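Local coordinates for protein DynE8 (Micromonospora chersina, PDB 4AMM) that contains, in this fragment, the acyltransferase domain of an iterative enediyne polyketide synthase, which probably loads acyl units for polyketide chain assembly, at residues Glu4-Gly9 with Asp37-Leu42. Residues are numbered along the deposited sequence; the frame is centred on the assembly and turned at random.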
loop_
_atom_site.group_PDB
_atom_site.type_symbol
_atom_site.label_atom_id
_atom_site.label_comp_id
_atom_site.label_asym_id
_atom_site.label_seq_id
_atom_site.Cartn_x
_atom_site.Cartn_y
_atom_site.Cartn_z
ATOM N N GLU A 4 12.636 5.902 -15.577
ATOM C CA GLU A 4 12.363 7.288 -15.878
ATOM C C GLU A 4 10.857 7.479 -15.869
ATOM O O GLU A 4 10.082 6.562 -16.194
ATOM C CB GLU A 4 12.960 7.640 -17.237
ATOM C CG GLU A 4 12.905 9.139 -17.450
ATOM C CD GLU A 4 13.646 9.864 -16.280
ATOM O OE1 GLU A 4 14.900 9.931 -16.277
ATOM O OE2 GLU A 4 12.942 10.252 -15.307
ATOM N N LEU A 5 10.400 8.700 -15.558
ATOM C CA LEU A 5 8.999 9.064 -15.593
ATOM C C LEU A 5 8.714 9.947 -16.756
ATOM O O LEU A 5 9.324 11.036 -16.865
ATOM C CB LEU A 5 8.695 9.860 -14.300
ATOM C CG LEU A 5 7.287 10.486 -14.236
ATOM C CD1 LEU A 5 6.172 9.416 -14.300
ATOM C CD2 LEU A 5 7.222 11.286 -12.895
ATOM N N VAL A 6 7.803 9.547 -17.643
ATOM C CA VAL A 6 7.497 10.313 -18.824
ATOM C C VAL A 6 6.041 10.690 -18.787
ATOM O O VAL A 6 5.145 9.834 -18.725
ATOM C CB VAL A 6 7.722 9.488 -20.113
ATOM C CG1 VAL A 6 7.413 10.334 -21.270
ATOM C CG2 VAL A 6 9.176 9.046 -20.107
ATOM N N VAL A 7 5.786 12.026 -18.649
ATOM C CA VAL A 7 4.426 12.505 -18.624
ATOM C C VAL A 7 4.143 13.417 -19.790
ATOM O O VAL A 7 5.064 14.106 -20.256
ATOM C CB VAL A 7 4.089 13.253 -17.299
ATOM C CG1 VAL A 7 4.402 12.422 -16.054
ATOM C CG2 VAL A 7 4.811 14.663 -17.190
ATOM N N CYS A 8 2.875 13.480 -20.171
ATOM C CA CYS A 8 2.459 14.613 -21.009
ATOM C C CYS A 8 0.967 14.729 -21.032
ATOM O O CYS A 8 0.263 13.940 -20.444
ATOM C CB CYS A 8 3.052 14.575 -22.373
ATOM S SG CYS A 8 2.416 13.210 -23.235
ATOM N N GLY A 9 0.487 15.774 -21.738
ATOM C CA GLY A 9 -0.927 15.944 -21.782
ATOM C C GLY A 9 -1.336 16.928 -22.859
ATOM O O GLY A 9 -0.504 17.482 -23.540
ATOM N N ASP A 37 16.583 13.895 -20.795
ATOM C CA ASP A 37 16.314 15.277 -21.220
ATOM C C ASP A 37 14.946 15.408 -21.793
ATOM O O ASP A 37 14.215 16.415 -21.465
ATOM C CB ASP A 37 17.347 15.751 -22.254
ATOM C CG ASP A 37 18.641 16.271 -21.616
ATOM O OD1 ASP A 37 18.639 16.742 -20.440
ATOM O OD2 ASP A 37 19.695 16.197 -22.319
ATOM N N LEU A 38 14.466 14.475 -22.605
ATOM C CA LEU A 38 13.135 14.601 -23.134
ATOM C C LEU A 38 12.141 14.538 -21.981
ATOM O O LEU A 38 11.196 15.388 -21.948
ATOM C CB LEU A 38 12.854 13.455 -24.131
ATOM C CG LEU A 38 11.426 13.321 -24.644
ATOM C CD1 LEU A 38 11.042 14.538 -25.438
ATOM C CD2 LEU A 38 11.310 12.049 -25.544
ATOM N N ALA A 39 12.279 13.605 -21.049
ATOM C CA ALA A 39 11.316 13.398 -19.939
ATOM C C ALA A 39 11.360 14.670 -19.046
ATOM O O ALA A 39 10.266 15.124 -18.587
ATOM C CB ALA A 39 11.736 12.163 -19.162
ATOM N N ALA A 40 12.511 15.219 -18.775
ATOM C CA ALA A 40 12.556 16.406 -17.863
ATOM C C ALA A 40 11.869 17.540 -18.585
ATOM O O ALA A 40 11.164 18.357 -17.930
ATOM C CB ALA A 40 13.956 16.735 -17.520
ATOM N N GLY A 41 12.074 17.698 -19.893
ATOM C CA GLY A 41 11.415 18.772 -20.647
ATOM C C GLY A 41 9.961 18.595 -20.685
ATOM O O GLY A 41 9.174 19.603 -20.528
ATOM N N LEU A 42 9.427 17.386 -20.888
ATOM C CA LEU A 42 7.997 17.159 -20.901
ATOM C C LEU A 42 7.400 17.475 -19.558
ATOM O O LEU A 42 6.276 18.019 -19.508
ATOM C CB LEU A 42 7.712 15.656 -21.305
ATOM C CG LEU A 42 7.991 15.422 -22.802
ATOM C CD1 LEU A 42 7.943 13.844 -23.003
ATOM C CD2 LEU A 42 6.938 16.065 -23.642
HETATM O O HOH W 1 8.137 13.482 -17.862
#
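Ala39 and Leu42, one helical turn apart, pack against the open edge of strand 4-10, an outermost strand of a four-stranded antiparallel sheet. With its helices this sheet forms a small alpha/beta unit, consistent with the linker subdomain that precedes the acyltransferase core in related synthases; the contact's centre lies about 26 Å from that of the chain. The Ala39 methyl meets the strand first: CB lies 3.5 Å from Leu5 O and 3.7 Å from Glu4 CG, with Val6 CG2 a little farther off. So small a residue suits this point, where the CA atoms of Val6 and Ala39 come within 5.0 Å. Leu42 suits the wider gap farther along, where its CA is 6.1 Å from that of Cys8: its longer, branched side chain gives two strand residues a methyl each. Leu42 CB sits 3.2 Å from Val7 O, a tight approach. The branched end crosses Val6 obliquely, Leu42 CD1 meeting Val6 CG1 at 4.0 Å, while CD2 grazes Cys8 CB. Val6 CG1 is anti to its backbone N (chi1 -179°) and CG2 beside it, which gives one methyl to Leu42 and the other to Ala39.

A water bridges helix and edge: it donates to Leu5 O and Ala39 O and accepts from Val7 N, supplying at that point what a neighbouring strand would. Farther out, Glu4 OE2 accepts a hydrogen bond from Leu5 N on its anti side, 24° out of the carboxylate plane; Arg401 forms a salt bridge to the same oxygen and Thr36 hydrogen-bonds OE1. Glutamate suits this buried place because its CG methylene packs on the Ala39 methyl while its carboxylate oxygens are paired. The strand's other edge bonds to strand 52-58. Val7 O, buried beneath Leu42 CB, has no hydrogen-bonding partner in the model.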